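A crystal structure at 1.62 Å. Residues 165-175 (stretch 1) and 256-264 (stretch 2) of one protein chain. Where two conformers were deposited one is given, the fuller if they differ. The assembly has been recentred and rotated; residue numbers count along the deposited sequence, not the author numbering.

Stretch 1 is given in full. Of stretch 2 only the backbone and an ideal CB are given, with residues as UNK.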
# COMPACT_ATOMS: atom_id res chain seq x y z
N GLN A 165 -7.21 -3.34 6.31
CA GLN A 165 -8.15 -2.66 7.12
C GLN A 165 -9.21 -3.57 7.75
O GLN A 165 -9.65 -3.35 8.89
CB GLN A 165 -8.80 -1.53 6.30
CG GLN A 165 -9.93 -0.90 6.95
CD GLN A 165 -10.32 0.41 6.25
OE1 GLN A 165 -10.80 1.34 6.89
NE2 GLN A 165 -10.08 0.48 4.94
N ASN A 166 -9.57 -4.65 7.03
CA ASN A 166 -10.52 -5.59 7.54
C ASN A 166 -9.93 -7.01 7.46
O ASN A 166 -9.92 -7.63 6.39
CB ASN A 166 -11.85 -5.53 6.77
CG ASN A 166 -12.85 -6.54 7.27
OD1 ASN A 166 -12.66 -7.19 8.32
ND2 ASN A 166 -13.98 -6.67 6.55
N ILE A 167 -9.39 -7.45 8.58
CA ILE A 167 -8.70 -8.77 8.63
C ILE A 167 -9.70 -9.88 8.50
O ILE A 167 -9.35 -11.00 8.13
CB ILE A 167 -7.94 -8.86 9.97
CG1 ILE A 167 -6.86 -7.76 10.06
CG2 ILE A 167 -7.32 -10.19 10.17
CD1 ILE A 167 -5.72 -7.78 9.06
N GLN A 168 -10.96 -9.57 8.83
CA GLN A 168 -12.05 -10.54 8.88
C GLN A 168 -12.73 -10.84 7.51
O GLN A 168 -13.60 -11.68 7.42
CB GLN A 168 -13.13 -10.07 9.90
CG GLN A 168 -12.60 -9.38 11.19
CD GLN A 168 -11.68 -10.27 11.97
OE1 GLN A 168 -11.81 -11.47 11.90
NE2 GLN A 168 -10.74 -9.66 12.71
N GLU A 169 -12.38 -10.09 6.49
CA GLU A 169 -12.89 -10.31 5.13
C GLU A 169 -12.72 -11.79 4.75
O GLU A 169 -11.61 -12.28 4.82
CB GLU A 169 -12.04 -9.51 4.15
CG GLU A 169 -12.66 -8.34 3.51
CD GLU A 169 -12.16 -8.23 2.09
OE1 GLU A 169 -10.95 -7.96 1.90
OE2 GLU A 169 -12.98 -8.46 1.17
N PRO A 170 -13.80 -12.49 4.30
CA PRO A 170 -13.53 -13.86 3.82
C PRO A 170 -12.46 -13.99 2.71
O PRO A 170 -11.69 -14.98 2.69
CB PRO A 170 -14.89 -14.31 3.29
CG PRO A 170 -15.87 -13.59 4.22
CD PRO A 170 -15.25 -12.26 4.52
N TRP A 171 -12.35 -13.00 1.85
CA TRP A 171 -11.25 -12.95 0.90
C TRP A 171 -9.86 -13.01 1.59
O TRP A 171 -8.96 -13.73 1.17
CB TRP A 171 -11.30 -11.73 0.01
CG TRP A 171 -10.04 -11.43 -0.67
CD1 TRP A 171 -9.22 -10.41 -0.38
CD2 TRP A 171 -9.38 -12.21 -1.70
NE1 TRP A 171 -8.10 -10.47 -1.16
CE2 TRP A 171 -8.17 -11.54 -1.99
CE3 TRP A 171 -9.68 -13.38 -2.38
CZ2 TRP A 171 -7.27 -12.01 -2.94
CZ3 TRP A 171 -8.76 -13.85 -3.37
CH2 TRP A 171 -7.57 -13.15 -3.62
N TRP A 172 -9.67 -12.18 2.61
CA TRP A 172 -8.42 -12.20 3.32
C TRP A 172 -8.14 -13.53 4.01
O TRP A 172 -7.02 -14.04 3.90
CB TRP A 172 -8.31 -10.98 4.26
CG TRP A 172 -6.92 -10.85 4.84
CD1 TRP A 172 -6.59 -10.90 6.15
CD2 TRP A 172 -5.69 -10.64 4.12
NE1 TRP A 172 -5.22 -10.76 6.30
CE2 TRP A 172 -4.65 -10.59 5.07
CE3 TRP A 172 -5.37 -10.48 2.77
CZ2 TRP A 172 -3.32 -10.42 4.71
CZ3 TRP A 172 -4.04 -10.29 2.42
CH2 TRP A 172 -3.04 -10.28 3.37
N ARG A 173 -9.16 -14.11 4.63
CA ARG A 173 -9.07 -15.44 5.25
C ARG A 173 -8.65 -16.47 4.23
O ARG A 173 -7.75 -17.27 4.49
CB ARG A 173 -10.37 -15.88 5.92
CG ARG A 173 -10.78 -15.03 7.10
CD ARG A 173 -9.67 -14.93 8.11
NE ARG A 173 -10.08 -14.15 9.27
CZ ARG A 173 -9.27 -13.73 10.22
NH1 ARG A 173 -7.96 -14.03 10.17
NH2 ARG A 173 -9.78 -13.02 11.23
N TYR A 174 -9.19 -16.38 3.04
CA TYR A 174 -8.75 -17.31 1.96
C TYR A 174 -7.31 -17.06 1.55
O TYR A 174 -6.50 -17.97 1.50
CB TYR A 174 -9.70 -17.16 0.76
CG TYR A 174 -9.35 -18.08 -0.37
CD1 TYR A 174 -9.60 -19.45 -0.29
CD2 TYR A 174 -8.73 -17.62 -1.49
CE1 TYR A 174 -9.29 -20.32 -1.34
CE2 TYR A 174 -8.39 -18.50 -2.54
CZ TYR A 174 -8.66 -19.84 -2.45
OH TYR A 174 -8.31 -20.69 -3.47
N ARG A 175 -6.99 -15.79 1.29
CA ARG A 175 -5.70 -15.43 0.80
C ARG A 175 -4.56 -15.75 1.75
O ARG A 175 -3.47 -16.07 1.28
CB ARG A 175 -5.66 -13.95 0.38
CG ARG A 175 -4.44 -13.53 -0.39
CD ARG A 175 -4.38 -14.12 -1.77
NE ARG A 175 -3.07 -14.01 -2.43
CZ ARG A 175 -2.02 -14.81 -2.20
NH1 ARG A 175 -2.06 -15.75 -1.25
NH2 ARG A 175 -0.91 -14.63 -2.88
N UNK A 256 -10.79 -22.32 -9.00
CA UNK A 256 -11.85 -21.31 -8.77
C UNK A 256 -12.43 -21.50 -7.39
O UNK A 256 -12.43 -22.61 -6.84
CB UNK A 256 -12.95 -21.41 -9.82
N UNK A 257 -12.91 -20.40 -6.82
CA UNK A 257 -13.47 -20.47 -5.48
C UNK A 257 -14.64 -19.52 -5.33
O UNK A 257 -14.66 -18.46 -5.92
CB UNK A 257 -12.40 -20.16 -4.43
N UNK A 258 -15.62 -19.93 -4.52
CA UNK A 258 -16.71 -19.05 -4.13
C UNK A 258 -16.51 -18.72 -2.64
O UNK A 258 -16.20 -19.59 -1.84
CB UNK A 258 -18.07 -19.69 -4.39
N UNK A 259 -16.68 -17.46 -2.31
CA UNK A 259 -16.53 -16.98 -0.94
C UNK A 259 -17.76 -16.22 -0.62
O UNK A 259 -18.06 -15.21 -1.30
CB UNK A 259 -15.28 -16.12 -0.75
N UNK A 260 -18.50 -16.69 0.40
CA UNK A 260 -19.67 -15.95 0.90
C UNK A 260 -19.20 -14.75 1.67
O UNK A 260 -18.29 -14.86 2.50
CB UNK A 260 -20.56 -16.83 1.78
N UNK A 261 -19.85 -13.63 1.43
CA UNK A 261 -19.50 -12.38 2.03
C UNK A 261 -20.76 -11.70 2.58
O UNK A 261 -21.77 -11.59 1.88
CB UNK A 261 -18.78 -11.49 1.02
N UNK A 262 -20.71 -11.23 3.83
CA UNK A 262 -21.93 -10.71 4.45
C UNK A 262 -22.23 -9.21 4.21
O UNK A 262 -23.33 -8.81 4.52
CB UNK A 262 -21.84 -10.95 5.96
N UNK A 263 -21.33 -8.44 3.59
CA UNK A 263 -21.59 -7.04 3.22
C UNK A 263 -21.82 -6.74 1.72
O UNK A 263 -22.18 -5.62 1.34
CB UNK A 263 -20.41 -6.20 3.70
N UNK A 264 -21.58 -7.72 0.86
CA UNK A 264 -21.78 -7.59 -0.59
C UNK A 264 -23.27 -7.34 -0.93
O UNK A 264 -24.10 -8.07 -0.45
CB UNK A 264 -21.28 -8.85 -1.30

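Position 256 precedes the strand, and its CA-to-CB bond points away from stretch 1. Many residues would suit, proline among them; Pro-256 is deposited and makes no contact.

At position 257 the strand begins and CB turns toward the helix, its ideal position 4.2 Å from Tyr-174 OH. The ring of Tyr-174 lies alongside, so a compact aliphatic such as valine or isoleucine would fit, and threonine is conceivable. The residue is Val-257. Its CG1 lies over one face of the ring, while CG2 packs 4.0 Å from Tyr-174 CE1.

Strand alternation puts 258 out of reach, where almost anything tolerant of extended angles would do. Ser-258 hydrogen-bonds through OG elsewhere in the structure.

Position 259 points toward stretch 1 again, and here the helix offers most. The ideal CB sits 4.4 Å from Pro-170 CB and 5.0 Å from Trp-171 N, with Tyr-174 one turn further on. This apolar groove offers no side-chain charge close by, so leucine, isoleucine or methionine would suit. Leu-259, with chi1 m and chi2 t, sends CD1 in among them: 3.9 Å from Trp-171 CA, 4.1 Å from Trp-171 CE3 at the edge of the indole, and 4.1 Å from Tyr-174 CB. It loses more area to the other stretch than any other residue of the pair.

At 260 CB points away, yet the carbonyl faces the helix start: O lies 3.2 Å from Pro-170 CG. A short polar residue would suffice, or a long flexible one able to curl back. The deposited Met-260 is selenomethionine, and its CE returns to 4.2 Å from Pro-170 CG, extending the apolar cover of the proline ring.

Position 261 points sideways, its ideal CB 4.8 Å from Pro-170 CG. Small or polar side chains would fit, especially one able to bind the backbone as the strand ends. Asn-261 does this: its OD1 accepts a hydrogen bond from the backbone N of position 263 at 3.0 Å.

Position 262, sideways with no close partner for CB, favours a polar residue; Glu-262 makes no contact.

At 263 CB points toward stretch 1 across a gap, with the amide of Asn-166 on the far side. Only a long side chain could span it, and glutamine, glutamate, lysine or arginine are plausible. Gln-263 brings OE1 to 3.9 Å from Asn-166 ND2, near but not a hydrogen bond.

Position 264 is out of reach and undemanding; Ala-264 fills it.

Stretch 2, residues 256-264: PVSLMNEQA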
# COMPACT_ATOMS: atom_id res chain seq x y z
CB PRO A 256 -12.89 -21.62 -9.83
CG PRO A 256 -12.73 -23.13 -10.06
CD PRO A 256 -11.24 -23.33 -9.98
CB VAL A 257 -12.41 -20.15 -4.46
CG1 VAL A 257 -11.91 -18.72 -4.63
CG2 VAL A 257 -12.93 -20.43 -3.06
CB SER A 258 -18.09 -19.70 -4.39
OG SER A 258 -19.16 -18.86 -3.89
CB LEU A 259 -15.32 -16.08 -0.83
CG LEU A 259 -14.02 -16.77 -1.26
CD1 LEU A 259 -12.90 -15.76 -1.30
CD2 LEU A 259 -13.58 -17.91 -0.40
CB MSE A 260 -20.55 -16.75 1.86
CG MSE A 260 -21.64 -15.87 2.52
SE MSE A 260 -21.34 -15.16 4.33
CE MSE A 260 -20.08 -13.72 4.41
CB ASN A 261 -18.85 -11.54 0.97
CG ASN A 261 -18.45 -10.20 1.48
OD1 ASN A 261 -18.83 -9.79 2.60
ND2 ASN A 261 -17.71 -9.47 0.66
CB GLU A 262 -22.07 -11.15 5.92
CG GLU A 262 -21.04 -10.65 6.91
CD GLU A 262 -21.13 -11.43 8.23
OE1 GLU A 262 -22.26 -11.59 8.76
OE2 GLU A 262 -20.08 -11.89 8.72
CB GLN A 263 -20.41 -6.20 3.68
CG GLN A 263 -20.00 -6.42 5.13
CD GLN A 263 -18.61 -5.91 5.38
OE1 GLN A 263 -17.64 -6.68 5.34
NE2 GLN A 263 -18.49 -4.60 5.60
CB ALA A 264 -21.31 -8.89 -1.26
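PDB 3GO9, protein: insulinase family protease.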